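Local structure of enoyl-CoA hydratase, EchA12_1 (Mycobacterium marinum M, 3QRE) at residues A41-N46 with A60-A65; V77-G82 with P223-Y228; L192-S197 with A207-V212. The protein probably acts as an enoyl-CoA hydratase of fatty acid metabolism, a member of the enoyl-CoA hydratase/isomerase (crotonase) family. One frame throughout, in Å; residues are numbered along the deposited sequence.

Contact 1. Residues A41-N46 with A60-A65; sequences AIITFN and AGFYAA
Ile43 meets Ala65 because its chi1 of -60° sets CG1 anti to the carbonyl carbon and leaves CG2 anti to the backbone N, and an extended chi2 then carries CD1 out to the helix; Phe62, with CG anti to its own backbone N (chi1 -176°), swings its ring toward that of Phe45. The Ala65 methyl is received between two branches of the isoleucine: its CB lies 3.8 Å from Ile43 CD1 and 4.0 Å from Ile43 CG2. The same branch also approaches the edge of the Phe62 ring, near the ring plane, where Ile43 CG2 lies 4.3 Å from Phe62 CD1. Phe45 comes from farther along the strand, and its CE1 stands 3.9 Å from Phe62 CD1. With centroids 5.8 Å apart and planes inclined at 48°, the two rings meet obliquely. No hydrogen bond crosses between the segments, so the contact is purely apolar, and all four touching residues are buried. Val31 packs on both Ile43 and Ala65, while Leu80 touches both phenyl rings. Strand 41-45 and helix 60-65 run almost exactly antiparallel, with their axes 9.5 Å apart at closest approach. This is the geometry of the first strand and the helix of a beta-alpha-beta crossover, here strand 40-45, helix 56-71 and strand 77-82, in the crotonase fold.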
loop_
_atom_site.group_PDB
_atom_site.type_symbol
_atom_site.label_atom_id
_atom_site.label_comp_id
_atom_site.label_asym_id
_atom_site.label_seq_id
_atom_site.Cartn_x
_atom_site.Cartn_y
_atom_site.Cartn_z
ATOM N N ALA A 41 18.398 -22.961 -6.050
ATOM C CA ALA A 41 17.956 -23.475 -7.344
ATOM C C ALA A 41 17.683 -22.325 -8.332
ATOM O O ALA A 41 16.801 -21.486 -8.102
ATOM C CB ALA A 41 16.691 -24.334 -7.170
ATOM N N ILE A 42 18.433 -22.296 -9.430
ATOM C CA ILE A 42 18.245 -21.301 -10.483
ATOM C C ILE A 42 17.411 -21.900 -11.612
ATOM O O ILE A 42 17.800 -22.899 -12.241
ATOM C CB ILE A 42 19.591 -20.773 -11.035
ATOM C CG1 ILE A 42 20.450 -20.228 -9.886
ATOM C CG2 ILE A 42 19.346 -19.718 -12.143
ATOM C CD1 ILE A 42 21.867 -19.831 -10.291
ATOM N N ILE A 43 16.255 -21.285 -11.847
ATOM C CA ILE A 43 15.300 -21.750 -12.826
ATOM C C ILE A 43 15.245 -20.689 -13.916
ATOM O O ILE A 43 14.984 -19.497 -13.650
ATOM C CB ILE A 43 13.929 -21.996 -12.160
ATOM C CG1 ILE A 43 14.087 -23.055 -11.053
ATOM C CG2 ILE A 43 12.848 -22.364 -13.192
ATOM C CD1 ILE A 43 12.768 -23.462 -10.379
ATOM N N THR A 44 15.509 -21.128 -15.142
ATOM C CA THR A 44 15.695 -20.231 -16.271
ATOM C C THR A 44 14.752 -20.583 -17.412
ATOM O O THR A 44 14.826 -21.697 -17.963
ATOM C CB THR A 44 17.180 -20.253 -16.754
ATOM O OG1 THR A 44 18.043 -19.987 -15.637
ATOM C CG2 THR A 44 17.445 -19.213 -17.877
ATOM N N PHE A 45 13.858 -19.644 -17.755
ATOM C CA PHE A 45 13.063 -19.767 -18.986
ATOM C C PHE A 45 14.007 -19.727 -20.188
ATOM O O PHE A 45 14.810 -18.797 -20.335
ATOM C CB PHE A 45 11.995 -18.672 -19.116
ATOM C CG PHE A 45 10.998 -18.635 -17.979
ATOM C CD1 PHE A 45 10.314 -19.785 -17.582
ATOM C CD2 PHE A 45 10.742 -17.439 -17.315
ATOM C CE1 PHE A 45 9.398 -19.744 -16.555
ATOM C CE2 PHE A 45 9.831 -17.383 -16.275
ATOM C CZ PHE A 45 9.153 -18.541 -15.896
ATOM N N ASN A 46 13.902 -20.746 -21.036
ATOM C CA ASN A 46 14.867 -20.979 -22.108
ATOM C C ASN A 46 14.233 -21.050 -23.490
ATOM O O ASN A 46 14.524 -21.944 -24.276
ATOM C CB ASN A 46 15.682 -22.255 -21.830
ATOM C CG ASN A 46 16.842 -22.429 -22.802
ATOM O OD1 ASN A 46 17.495 -21.457 -23.188
ATOM N ND2 ASN A 46 17.099 -23.667 -23.202
ATOM N N ALA A 60 5.174 -26.716 -18.283
ATOM C CA ALA A 60 5.620 -28.032 -17.817
ATOM C C ALA A 60 7.061 -28.028 -17.283
ATOM O O ALA A 60 7.384 -28.719 -16.296
ATOM C CB ALA A 60 5.434 -29.100 -18.904
ATOM N N GLY A 61 7.928 -27.250 -17.921
ATOM C CA GLY A 61 9.315 -27.158 -17.455
ATOM C C GLY A 61 9.333 -26.474 -16.101
ATOM O O GLY A 61 9.960 -26.957 -15.163
ATOM N N PHE A 62 8.611 -25.361 -16.009
ATOM C CA PHE A 62 8.488 -24.574 -14.790
ATOM C C PHE A 62 7.954 -25.384 -13.590
ATOM O O PHE A 62 8.557 -25.367 -12.519
ATOM C CB PHE A 62 7.590 -23.353 -15.050
ATOM C CG PHE A 62 7.468 -22.416 -13.864
ATOM C CD1 PHE A 62 8.597 -21.788 -13.324
ATOM C CD2 PHE A 62 6.236 -22.156 -13.293
ATOM C CE1 PHE A 62 8.490 -20.910 -12.223
ATOM C CE2 PHE A 62 6.126 -21.285 -12.181
ATOM C CZ PHE A 62 7.257 -20.657 -11.660
ATOM N N TYR A 63 6.837 -26.089 -13.782
ATOM C CA TYR A 63 6.251 -26.915 -12.722
ATOM C C TYR A 63 7.212 -27.978 -12.252
ATOM O O TYR A 63 7.394 -28.157 -11.034
ATOM C CB TYR A 63 4.950 -27.566 -13.159
ATOM C CG TYR A 63 3.891 -26.563 -13.537
ATOM C CD1 TYR A 63 3.860 -25.289 -12.930
ATOM C CD2 TYR A 63 2.914 -26.879 -14.476
ATOM C CE1 TYR A 63 2.892 -24.355 -13.251
ATOM C CE2 TYR A 63 1.945 -25.949 -14.827
ATOM C CZ TYR A 63 1.935 -24.678 -14.199
ATOM O OH TYR A 63 0.974 -23.742 -14.538
ATOM N N ALA A 64 7.858 -28.641 -13.209
ATOM C CA ALA A 64 8.745 -29.752 -12.898
ATOM C C ALA A 64 9.967 -29.222 -12.169
ATOM O O ALA A 64 10.422 -29.826 -11.208
ATOM C CB ALA A 64 9.136 -30.535 -14.188
ATOM N N ALA A 65 10.477 -28.078 -12.623
ATOM C CA ALA A 65 11.639 -27.445 -12.005
ATOM C C ALA A 65 11.334 -26.998 -10.576
ATOM O O ALA A 65 12.071 -27.354 -9.662
ATOM C CB ALA A 65 12.144 -26.281 -12.859
#

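Contact 2. Residues V77-G82 with P223-Y228; sequences VIVLTG and PRALEY
Strand 77-82 faces residues 223-228 of helix 221-235 most closely at Val79 and Ala225, whose CA atoms are 7.3 Å apart, and no hydrogen bond joins the two backbones. Val79 carries the strand's whole share of the contact. Its chi1 of 169° puts CG1 anti to the backbone N and CG2 anti to the carbonyl carbon, which turns the two methyls to different parts of the helix. CG1 faces the Ala225 methyl, with Val79 CG1 and Ala225 CB 4.4 Å apart. Val79 CG2 touches two groups of the helix, Leu226 CD2 and Ala225 O, each 4.1 Å away. The side chains of Val79 and Leu226 cross at about a right angle, and the leucine, although its CB does not head for the strand, brings the CD2 branch round to it. Only 109 Å² is buried between the segments, a light apolar touch.

In the crotonase fold this strand belongs to a sheet with helices packed on its two faces, and the alternation of side chains makes that plain here: Ile78 and Leu80 pack on helix 56-71, whereas Val77 and Val79 meet helix 221-235.

On the helix, Arg224 NH1 donates to Glu227 OE1 at 2.9 Å in a bent salt bridge, the N-H...O angle being 135°; the nitrogen sits above the carboxylate plane, 65° out of it. Arg224 NE has a second acidic partner in Glu214. Tyr228 turns its ring to Phe156 in an edge-to-face pair, and its OH hydrogen-bonds Asp193 of the second subunit.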
loop_
_atom_site.group_PDB
_atom_site.type_symbol
_atom_site.label_atom_id
_atom_site.label_comp_id
_atom_site.label_asym_id
_atom_site.label_seq_id
_atom_site.Cartn_x
_atom_site.Cartn_y
_atom_site.Cartn_z
ATOM N N VAL A 77 16.536 -21.909 -1.376
ATOM C CA VAL A 77 15.888 -20.778 -2.033
ATOM C C VAL A 77 15.887 -20.998 -3.550
ATOM O O VAL A 77 16.806 -21.646 -4.104
ATOM C CB VAL A 77 16.584 -19.441 -1.686
ATOM C CG1 VAL A 77 15.788 -18.249 -2.218
ATOM C CG2 VAL A 77 16.764 -19.295 -0.189
ATOM N N ILE A 78 14.859 -20.456 -4.201
ATOM C CA ILE A 78 14.693 -20.533 -5.652
ATOM C C ILE A 78 14.888 -19.165 -6.312
ATOM O O ILE A 78 14.332 -18.158 -5.860
ATOM C CB ILE A 78 13.284 -21.058 -6.042
ATOM C CG1 ILE A 78 13.038 -22.466 -5.473
ATOM C CG2 ILE A 78 13.109 -21.044 -7.565
ATOM C CD1 ILE A 78 11.544 -22.916 -5.486
ATOM N N VAL A 79 15.682 -19.128 -7.376
ATOM C CA VAL A 79 15.810 -17.912 -8.203
ATOM C C VAL A 79 15.212 -18.200 -9.579
ATOM O O VAL A 79 15.497 -19.237 -10.178
ATOM C CB VAL A 79 17.271 -17.373 -8.261
ATOM C CG1 VAL A 79 17.441 -16.293 -9.311
ATOM C CG2 VAL A 79 17.652 -16.785 -6.899
ATOM N N LEU A 80 14.344 -17.296 -10.035
ATOM C CA LEU A 80 13.646 -17.417 -11.306
ATOM C C LEU A 80 14.047 -16.277 -12.269
ATOM O O LEU A 80 13.979 -15.106 -11.912
ATOM C CB LEU A 80 12.123 -17.431 -11.071
ATOM C CG LEU A 80 11.190 -17.534 -12.297
ATOM C CD1 LEU A 80 11.398 -18.903 -12.975
ATOM C CD2 LEU A 80 9.669 -17.279 -11.958
ATOM N N THR A 81 14.464 -16.642 -13.486
ATOM C CA THR A 81 14.919 -15.683 -14.506
ATOM C C THR A 81 14.659 -16.176 -15.947
ATOM O O THR A 81 14.301 -17.330 -16.161
ATOM C CB THR A 81 16.441 -15.309 -14.316
ATOM O OG1 THR A 81 16.754 -14.102 -15.037
ATOM C CG2 THR A 81 17.389 -16.475 -14.754
ATOM N N GLY A 82 14.837 -15.289 -16.922
ATOM C CA GLY A 82 14.672 -15.623 -18.346
ATOM C C GLY A 82 16.005 -15.464 -19.075
ATOM O O GLY A 82 16.761 -14.505 -18.819
ATOM N N PRO A 223 24.035 -11.553 -10.034
ATOM C CA PRO A 223 24.855 -11.550 -8.811
ATOM C C PRO A 223 24.100 -11.061 -7.555
ATOM O O PRO A 223 24.201 -11.689 -6.478
ATOM C CB PRO A 223 26.030 -10.629 -9.181
ATOM C CG PRO A 223 26.238 -10.899 -10.642
ATOM C CD PRO A 223 24.835 -11.137 -11.213
ATOM N N ARG A 224 23.324 -9.987 -7.723
ATOM C CA ARG A 224 22.491 -9.414 -6.663
ATOM C C ARG A 224 21.337 -10.336 -6.209
ATOM O O ARG A 224 21.139 -10.541 -5.004
ATOM C CB ARG A 224 21.962 -8.043 -7.095
ATOM C CG ARG A 224 21.130 -7.342 -6.046
ATOM C CD ARG A 224 21.969 -6.741 -4.892
ATOM N NE ARG A 224 21.070 -6.248 -3.850
ATOM C CZ ARG A 224 20.904 -6.817 -2.654
ATOM N NH1 ARG A 224 21.613 -7.890 -2.309
ATOM N NH2 ARG A 224 20.034 -6.295 -1.785
ATOM N N ALA A 225 20.598 -10.902 -7.162
ATOM C CA ALA A 225 19.528 -11.841 -6.826
ATOM C C ALA A 225 20.090 -13.060 -6.081
ATOM O O ALA A 225 19.485 -13.530 -5.112
ATOM C CB ALA A 225 18.749 -12.274 -8.085
ATOM N N LEU A 226 21.257 -13.549 -6.524
ATOM C CA LEU A 226 21.929 -14.680 -5.851
ATOM C C LEU A 226 22.547 -14.328 -4.506
ATOM O O LEU A 226 22.584 -15.169 -3.616
ATOM C CB LEU A 226 23.008 -15.314 -6.734
ATOM C CG LEU A 226 22.483 -15.924 -8.016
ATOM C CD1 LEU A 226 23.671 -16.157 -8.976
ATOM C CD2 LEU A 226 21.678 -17.199 -7.736
ATOM N N GLU A 227 23.066 -13.109 -4.379
ATOM C CA GLU A 227 23.640 -12.628 -3.115
ATOM C C GLU A 227 22.523 -12.644 -2.074
ATOM O O GLU A 227 22.612 -13.324 -1.050
ATOM C CB GLU A 227 24.205 -11.207 -3.286
ATOM C CG GLU A 227 24.738 -10.540 -2.002
ATOM C CD GLU A 227 24.980 -9.015 -2.148
ATOM O OE1 GLU A 227 24.387 -8.369 -3.036
ATOM O OE2 GLU A 227 25.769 -8.457 -1.354
ATOM N N TYR A 228 21.452 -11.924 -2.393
ATOM C CA TYR A 228 20.248 -11.838 -1.563
ATOM C C TYR A 228 19.696 -13.210 -1.183
ATOM O O TYR A 228 19.404 -13.454 -0.020
ATOM C CB TYR A 228 19.189 -10.975 -2.270
ATOM C CG TYR A 228 17.948 -10.746 -1.445
ATOM C CD1 TYR A 228 17.928 -9.792 -0.445
ATOM C CD2 TYR A 228 16.798 -11.505 -1.665
ATOM C CE1 TYR A 228 16.800 -9.590 0.315
ATOM C CE2 TYR A 228 15.671 -11.309 -0.928
ATOM C CZ TYR A 228 15.668 -10.354 0.068
ATOM O OH TYR A 228 14.529 -10.174 0.815
#

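Contact 3. Residues L192-S197 with A207-V212; sequences LDLLLS and AQLGLV
The backbones of 192-197 and 207-212 stay well apart, with the nearest CA atoms, those of Leu194 and Leu209, separated by 10.9 Å, so the gap is bridged by leucine side chains alone. One segment is the last part of helix 188-197; the other holds the end of helix 203-208 and the chain leaving it. Leu194 and Leu211 both have CG anti to the carbonyl carbon and an extended chi2, which points their ends at each other: the CD1 atoms of Leu194 and Leu211 meet tip to tip at 4.0 Å. Leu209 adds a second, looser touch, its CD1 4.3 Å from Leu194 CD1. Thus a single methyl of Leu194 receives both partners, and just 80 Å² is buried. Phe201 packs against both Leu194 and Leu211.

Beside the leucines, Asp193 O takes two donors from opposite faces of its plane, Ser197 N at 3.0 Å and Ser197 OG at 2.6 Å. The Asp193 carboxylate pairs with Arg199 and with Lys213 of the third subunit. Between Leu209 and Leu211 the chain turns through Gly210, where phi is +86° and Gly210 N bonds back to Ala207 O. The positive phi and two bonds into the last helical turn define a Schellman motif, a C-terminal helix cap, with Leu209 and Leu211 on either side of the glycine both touching helix 188-197.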
loop_
_atom_site.group_PDB
_atom_site.type_symbol
_atom_site.label_atom_id
_atom_site.label_comp_id
_atom_site.label_asym_id
_atom_site.label_seq_id
_atom_site.Cartn_x
_atom_site.Cartn_y
_atom_site.Cartn_z
ATOM N N LEU A 192 -6.180 -0.438 -11.233
ATOM C CA LEU A 192 -7.093 0.120 -12.251
ATOM C C LEU A 192 -6.350 0.855 -13.368
ATOM O O LEU A 192 -6.634 0.651 -14.555
ATOM C CB LEU A 192 -8.204 1.010 -11.644
ATOM C CG LEU A 192 -9.238 0.199 -10.847
ATOM C CD1 LEU A 192 -9.898 1.057 -9.781
ATOM C CD2 LEU A 192 -10.276 -0.469 -11.767
ATOM N N ASP A 193 -5.403 1.695 -12.981
ATOM C CA ASP A 193 -4.589 2.419 -13.947
ATOM C C ASP A 193 -3.861 1.459 -14.938
ATOM O O ASP A 193 -4.004 1.587 -16.148
ATOM C CB ASP A 193 -3.592 3.346 -13.206
ATOM C CG ASP A 193 -2.545 3.959 -14.135
ATOM O OD1 ASP A 193 -2.812 4.105 -15.362
ATOM O OD2 ASP A 193 -1.457 4.303 -13.639
ATOM N N LEU A 194 -3.081 0.517 -14.403
ATOM C CA LEU A 194 -2.270 -0.412 -15.207
ATOM C C LEU A 194 -3.109 -1.329 -16.090
ATOM O O LEU A 194 -2.751 -1.563 -17.243
ATOM C CB LEU A 194 -1.315 -1.227 -14.308
ATOM C CG LEU A 194 -0.288 -0.357 -13.558
ATOM C CD1 LEU A 194 0.646 -1.182 -12.660
ATOM C CD2 LEU A 194 0.535 0.536 -14.521
ATOM N N LEU A 195 -4.229 -1.829 -15.555
ATOM C CA LEU A 195 -5.111 -2.733 -16.306
ATOM C C LEU A 195 -5.922 -2.047 -17.389
ATOM O O LEU A 195 -5.980 -2.547 -18.525
ATOM C CB LEU A 195 -6.017 -3.552 -15.376
ATOM C CG LEU A 195 -5.191 -4.549 -14.544
ATOM C CD1 LEU A 195 -6.022 -5.107 -13.380
ATOM C CD2 LEU A 195 -4.545 -5.686 -15.410
ATOM N N LEU A 196 -6.557 -0.924 -17.046
ATOM C CA LEU A 196 -7.393 -0.171 -17.997
ATOM C C LEU A 196 -6.572 0.498 -19.096
ATOM O O LEU A 196 -7.045 0.615 -20.214
ATOM C CB LEU A 196 -8.202 0.917 -17.289
ATOM C CG LEU A 196 -9.325 0.554 -16.312
ATOM C CD1 LEU A 196 -9.666 1.764 -15.426
ATOM C CD2 LEU A 196 -10.583 0.014 -17.052
ATOM N N SER A 197 -5.362 0.963 -18.765
ATOM C CA SER A 197 -4.485 1.605 -19.758
ATOM C C SER A 197 -3.670 0.580 -20.545
ATOM O O SER A 197 -3.376 0.791 -21.725
ATOM C CB SER A 197 -3.527 2.618 -19.132
ATOM O OG SER A 197 -2.554 1.966 -18.321
ATOM N N ALA A 207 9.436 0.027 -9.324
ATOM C CA ALA A 207 9.978 0.167 -7.970
ATOM C C ALA A 207 9.244 1.235 -7.144
ATOM O O ALA A 207 8.875 0.981 -5.986
ATOM C CB ALA A 207 11.521 0.445 -8.003
ATOM N N GLN A 208 9.034 2.420 -7.729
ATOM C CA GLN A 208 8.234 3.493 -7.100
ATOM C C GLN A 208 6.852 2.991 -6.635
ATOM O O GLN A 208 6.405 3.312 -5.532
ATOM C CB GLN A 208 8.065 4.694 -8.053
ATOM C CG GLN A 208 9.202 5.723 -8.007
ATOM C CD GLN A 208 9.180 6.766 -9.168
ATOM O OE1 GLN A 208 9.219 6.412 -10.361
ATOM N NE2 GLN A 208 9.166 8.055 -8.804
ATOM N N LEU A 209 6.219 2.185 -7.488
ATOM C CA LEU A 209 4.883 1.628 -7.259
ATOM C C LEU A 209 4.885 0.436 -6.290
ATOM O O LEU A 209 3.822 -0.009 -5.833
ATOM C CB LEU A 209 4.264 1.195 -8.590
ATOM C CG LEU A 209 4.006 2.264 -9.661
ATOM C CD1 LEU A 209 3.403 1.592 -10.898
ATOM C CD2 LEU A 209 3.061 3.367 -9.124
ATOM N N GLY A 210 6.075 -0.067 -5.982
ATOM C CA GLY A 210 6.223 -1.147 -5.022
ATOM C C GLY A 210 6.059 -2.509 -5.678
ATOM O O GLY A 210 5.806 -3.508 -5.005
ATOM N N LEU A 211 6.205 -2.554 -6.995
ATOM C CA LEU A 211 6.113 -3.825 -7.713
ATOM C C LEU A 211 7.464 -4.546 -7.729
ATOM O O LEU A 211 7.541 -5.718 -8.036
ATOM C CB LEU A 211 5.596 -3.592 -9.127
ATOM C CG LEU A 211 4.106 -3.253 -9.149
ATOM C CD1 LEU A 211 3.646 -2.823 -10.535
ATOM C CD2 LEU A 211 3.248 -4.443 -8.598
ATOM N N VAL A 212 8.520 -3.829 -7.378
ATOM C CA VAL A 212 9.872 -4.350 -7.470
ATOM C C VAL A 212 10.649 -3.864 -6.252
ATOM O O VAL A 212 10.467 -2.734 -5.824
ATOM C CB VAL A 212 10.518 -3.868 -8.818
ATOM C CG1 VAL A 212 11.972 -3.538 -8.675
ATOM C CG2 VAL A 212 10.295 -4.899 -9.915
#

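How the contacts relate
Contacts 1 and 2 touch: their centres lie 13 Å apart, and strands 40-45 and 77-82 are parallel neighbours in one sheet. Probable hydrogen bonds join them, Ala41 O to Val79 N and Ile43 N to Val79 O, both 2.7 Å. Side chains also meet, Phe62 CE1 lying 3.6 Å from Leu80 CD1, and Ile42 CD1 3.7 Å from Leu226 CD2. Contact 3 stands apart, its centre 27 Å from that of contact 1, on the opposite side of the chain's centre, and 23 Å from that of contact 2. Within one chain, nearest atoms of contacts 2 and 3 remain about 10 Å apart, yet Tyr228 of one copy hydrogen-bonds Asp193 of another, relating the two through the assembly.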